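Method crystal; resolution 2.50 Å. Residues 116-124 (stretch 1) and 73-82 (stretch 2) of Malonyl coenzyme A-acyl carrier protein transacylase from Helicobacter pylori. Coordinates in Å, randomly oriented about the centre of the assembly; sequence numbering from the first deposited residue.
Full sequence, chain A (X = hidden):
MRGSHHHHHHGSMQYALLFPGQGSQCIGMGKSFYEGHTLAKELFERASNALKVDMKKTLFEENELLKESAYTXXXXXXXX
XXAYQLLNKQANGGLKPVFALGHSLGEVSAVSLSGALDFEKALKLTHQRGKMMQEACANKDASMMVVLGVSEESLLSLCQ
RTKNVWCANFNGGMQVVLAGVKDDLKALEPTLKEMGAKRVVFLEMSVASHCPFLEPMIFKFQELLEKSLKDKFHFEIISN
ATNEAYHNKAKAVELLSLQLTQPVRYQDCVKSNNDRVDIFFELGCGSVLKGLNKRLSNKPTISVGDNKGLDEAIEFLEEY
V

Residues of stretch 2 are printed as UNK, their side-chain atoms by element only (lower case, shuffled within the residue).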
# COMPACT_ATOMS: atom_id res chain seq x y z
N ALA A 116 2.08 -5.06 -15.65
CA ALA A 116 3.36 -5.72 -15.52
C ALA A 116 3.28 -6.95 -14.64
O ALA A 116 4.30 -7.56 -14.33
CB ALA A 116 4.38 -4.75 -14.97
N LEU A 117 2.07 -7.33 -14.24
CA LEU A 117 1.92 -8.41 -13.28
C LEU A 117 0.51 -8.98 -13.34
O LEU A 117 -0.45 -8.30 -13.00
CB LEU A 117 2.23 -7.86 -11.90
CG LEU A 117 3.13 -8.60 -10.92
CD1 LEU A 117 4.27 -9.31 -11.61
CD2 LEU A 117 3.65 -7.59 -9.90
N ASP A 118 0.40 -10.23 -13.81
CA ASP A 118 -0.88 -10.93 -13.91
C ASP A 118 -1.48 -11.16 -12.54
O ASP A 118 -0.76 -11.23 -11.52
CB ASP A 118 -0.73 -12.30 -14.61
CG ASP A 118 -0.18 -12.18 -16.01
OD1 ASP A 118 -0.46 -11.16 -16.69
OD2 ASP A 118 0.54 -13.11 -16.44
N PHE A 119 -2.80 -11.32 -12.54
CA PHE A 119 -3.53 -11.58 -11.31
C PHE A 119 -2.88 -12.62 -10.39
O PHE A 119 -2.45 -12.28 -9.29
CB PHE A 119 -5.00 -11.94 -11.60
CG PHE A 119 -5.83 -12.05 -10.37
CD1 PHE A 119 -5.82 -11.04 -9.41
CD2 PHE A 119 -6.61 -13.18 -10.15
CE1 PHE A 119 -6.56 -11.15 -8.26
CE2 PHE A 119 -7.37 -13.30 -9.01
CZ PHE A 119 -7.35 -12.28 -8.05
N GLU A 120 -2.78 -13.88 -10.82
CA GLU A 120 -2.31 -14.92 -9.88
C GLU A 120 -0.84 -14.77 -9.54
O GLU A 120 -0.44 -15.10 -8.44
CB GLU A 120 -2.70 -16.37 -10.23
CG GLU A 120 -3.01 -16.67 -11.67
CD GLU A 120 -4.38 -16.17 -12.10
OE1 GLU A 120 -4.41 -15.25 -12.96
OE2 GLU A 120 -5.40 -16.68 -11.59
N LYS A 121 -0.05 -14.23 -10.46
CA LYS A 121 1.35 -13.92 -10.17
C LYS A 121 1.51 -12.84 -9.10
O LYS A 121 2.43 -12.90 -8.28
CB LYS A 121 2.11 -13.55 -11.44
CG LYS A 121 2.60 -14.74 -12.23
CD LYS A 121 3.77 -14.34 -13.15
CE LYS A 121 4.15 -15.46 -14.10
NZ LYS A 121 3.18 -15.50 -15.22
N ALA A 122 0.62 -11.85 -9.11
CA ALA A 122 0.72 -10.77 -8.12
C ALA A 122 0.32 -11.23 -6.72
O ALA A 122 0.98 -10.87 -5.74
CB ALA A 122 -0.10 -9.58 -8.56
N LEU A 123 -0.73 -12.04 -6.64
CA LEU A 123 -1.14 -12.66 -5.38
C LEU A 123 0.02 -13.45 -4.79
O LEU A 123 0.30 -13.35 -3.58
CB LEU A 123 -2.35 -13.59 -5.58
CG LEU A 123 -3.69 -12.97 -5.97
CD1 LEU A 123 -4.60 -14.01 -6.61
CD2 LEU A 123 -4.40 -12.31 -4.78
N LYS A 124 0.69 -14.22 -5.65
CA LYS A 124 1.79 -15.08 -5.20
C LYS A 124 2.99 -14.25 -4.77
O LYS A 124 3.60 -14.51 -3.72
CB LYS A 124 2.18 -16.09 -6.28
CG LYS A 124 1.36 -17.39 -6.23
CD LYS A 124 1.76 -18.35 -7.38
CE LYS A 124 1.55 -19.84 -6.99
NZ LYS A 124 1.90 -20.79 -8.12
N UNK A 73 -1.27 -8.71 2.86
CA UNK A 73 -0.74 -8.13 1.63
C UNK A 73 -1.53 -8.59 0.37
O UNK A 73 -2.00 -7.75 -0.40
c UNK A 73 1.50 -7.59 2.74
c UNK A 73 0.78 -8.30 1.56
n UNK A 73 3.70 -6.99 3.58
o UNK A 73 3.52 -7.46 1.41
c UNK A 73 3.00 -7.35 2.52
N UNK A 74 -1.72 -9.91 0.17
CA UNK A 74 -2.55 -10.32 -0.97
C UNK A 74 -4.05 -10.05 -0.85
O UNK A 74 -4.73 -9.98 -1.87
c UNK A 74 -1.19 -11.08 0.89
c UNK A 74 -2.28 -11.82 -1.08
c UNK A 74 -1.92 -12.24 0.27
N UNK A 75 -4.57 -9.87 0.36
CA UNK A 75 -5.99 -9.54 0.50
C UNK A 75 -6.24 -8.12 0.03
O UNK A 75 -7.19 -7.84 -0.73
c UNK A 75 -6.43 -9.70 1.94
N UNK A 76 -5.37 -7.20 0.47
CA UNK A 76 -5.45 -5.81 0.04
C UNK A 76 -5.29 -5.78 -1.48
O UNK A 76 -6.11 -5.19 -2.19
c UNK A 76 -4.70 -4.94 2.27
c UNK A 76 -3.63 -4.33 3.13
c UNK A 76 -4.43 -4.92 0.77
c UNK A 76 -4.46 -3.50 0.24
N UNK A 77 -4.27 -6.47 -2.01
CA UNK A 77 -4.15 -6.52 -3.47
C UNK A 77 -5.45 -6.97 -4.12
O UNK A 77 -5.88 -6.40 -5.13
c UNK A 77 -3.07 -8.18 -8.21
c UNK A 77 -3.34 -8.92 -5.95
c UNK A 77 -3.37 -9.18 -7.31
c UNK A 77 -3.00 -7.66 -5.46
c UNK A 77 -2.69 -6.65 -6.39
c UNK A 77 -2.72 -6.90 -7.76
c UNK A 77 -2.98 -7.39 -3.94
o UNK A 77 -3.09 -8.49 -9.56
N UNK A 78 -6.08 -7.98 -3.53
CA UNK A 78 -7.28 -8.57 -4.12
C UNK A 78 -8.39 -7.55 -4.33
O UNK A 78 -8.92 -7.40 -5.43
c UNK A 78 -9.12 -11.63 -2.69
c UNK A 78 -7.77 -9.68 -3.22
c UNK A 78 -9.28 -10.67 -5.06
c UNK A 78 -8.37 -10.94 -3.82
N UNK A 79 -8.75 -6.85 -3.27
CA UNK A 79 -9.80 -5.85 -3.37
C UNK A 79 -9.38 -4.69 -4.32
O UNK A 79 -10.17 -4.27 -5.19
c UNK A 79 -11.35 -4.32 -2.07
c UNK A 79 -10.26 -5.39 -1.98
c UNK A 79 -10.72 -6.62 -1.14
N UNK A 80 -8.15 -4.21 -4.20
CA UNK A 80 -7.65 -3.21 -5.17
C UNK A 80 -7.84 -3.67 -6.62
O UNK A 80 -8.35 -2.91 -7.45
c UNK A 80 -6.19 -2.88 -4.92
o UNK A 80 -6.04 -2.15 -3.72
N UNK A 81 -7.47 -4.92 -6.90
CA UNK A 81 -7.57 -5.51 -8.25
C UNK A 81 -9.00 -5.47 -8.71
O UNK A 81 -9.28 -5.02 -9.81
c UNK A 81 -6.93 -7.51 -9.68
c UNK A 81 -5.67 -7.84 -11.74
c UNK A 81 -8.00 -8.22 -10.25
o UNK A 81 -6.71 -9.07 -13.55
c UNK A 81 -6.76 -8.54 -12.27
c UNK A 81 -7.04 -6.95 -8.28
c UNK A 81 -7.92 -8.72 -11.52
c UNK A 81 -5.76 -7.34 -10.44
N UNK A 82 -9.91 -5.94 -7.86
CA UNK A 82 -11.34 -6.02 -8.19
C UNK A 82 -11.93 -4.62 -8.41
O UNK A 82 -12.59 -4.37 -9.43
c UNK A 82 -11.75 -8.29 -7.16
c UNK A 82 -12.27 -9.11 -6.03
c UNK A 82 -13.65 -6.68 -7.40
c UNK A 82 -12.17 -6.82 -7.13

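Position 73 opens the helical stretch with five side-chain atoms: three carbons in a row, the third carrying one oxygen and one nitrogen. They make no contact with stretch 1. This is a terminal amide one methylene longer than asparagine, so the residue is Q73, and both amide atoms are hydrogen-bonded elsewhere in the structure.

At position 74 three carbons close a ring onto the backbone nitrogen, and CB points toward stretch 1, where the residue meets L123; this is P74. Its ring leaves the nitrogen without a hydrogen to donate, and the helix is kinked here. P74 CB lies 4.3 Å from L123 CD2, while the carbonyl P74 O comes to 3.7 Å from the same L123 CD2. Position 75 has a single carbon, directed away from stretch 1: A75. Position 76 carries four carbons, forked at the first, with one arm two carbons long, all out of reach of the other stretch. That is I76.

Position 77 lies in the middle of the contact, between 74 and 81. One carbon leads to a six-carbon ring bearing an oxygen, and the ring packs among F119, A122 and L123; the phenol identifies Y77. The methyl of A122 sits over one face of this ring, with A122 CB 3.3 Å from Y77 CZ, a tight approach for two carbons. L123 CD2 lies at the ring edge, 3.7 Å from Y77 CD2, and F119 CD1 approaches obliquely, 3.7 Å from Y77 CE2. The hydroxyl reaches the start of the stretch 1 helix, Y77 OH being 3.6 Å from F119 CA, but its hydrogen bonding is satisfied elsewhere in the structure.

Position 78 has four carbons forked at the second, an end carbon reaching the edge of the F119 ring: L78. Its CA-to-CB bond points sideways, yet its end comes nearer, bringing L78 CD2 to 3.9 Å from F119 CZ. Neither of the next two positions reaches stretch 1: position 79, with one carbon carrying two more, is V79, and position 80, one carbon followed by one oxygen, is S80.

At position 81 a carbon again precedes a six-carbon ring with an oxygen, lying against the F119 ring: Y81. F119 CD1 lies over one face of this ring, 3.7 Å from Y81 CD1. The two rings form an oblique aromatic pair, their centroids 4.5 Å apart and their planes inclined by 34°. Position 82 has four carbons forked at the first, one arm being longer, and makes no contact with stretch 1: I82.

The contact is apolar packing between two helices running at 151°, with their axes 9.5 Å apart at closest approach. No hydrogen bond crosses between the stretches. The contacting positions 74, 77, 78 and 81 follow the three-and-four spacing that brings helical residues onto one side. With this nearly antiparallel course, L123 lies near P74 and F119 near Y81, while Y77 fills the space between and touches F119, A122 and L123.

Stretch 2 73-82: QPAIYLVSYI
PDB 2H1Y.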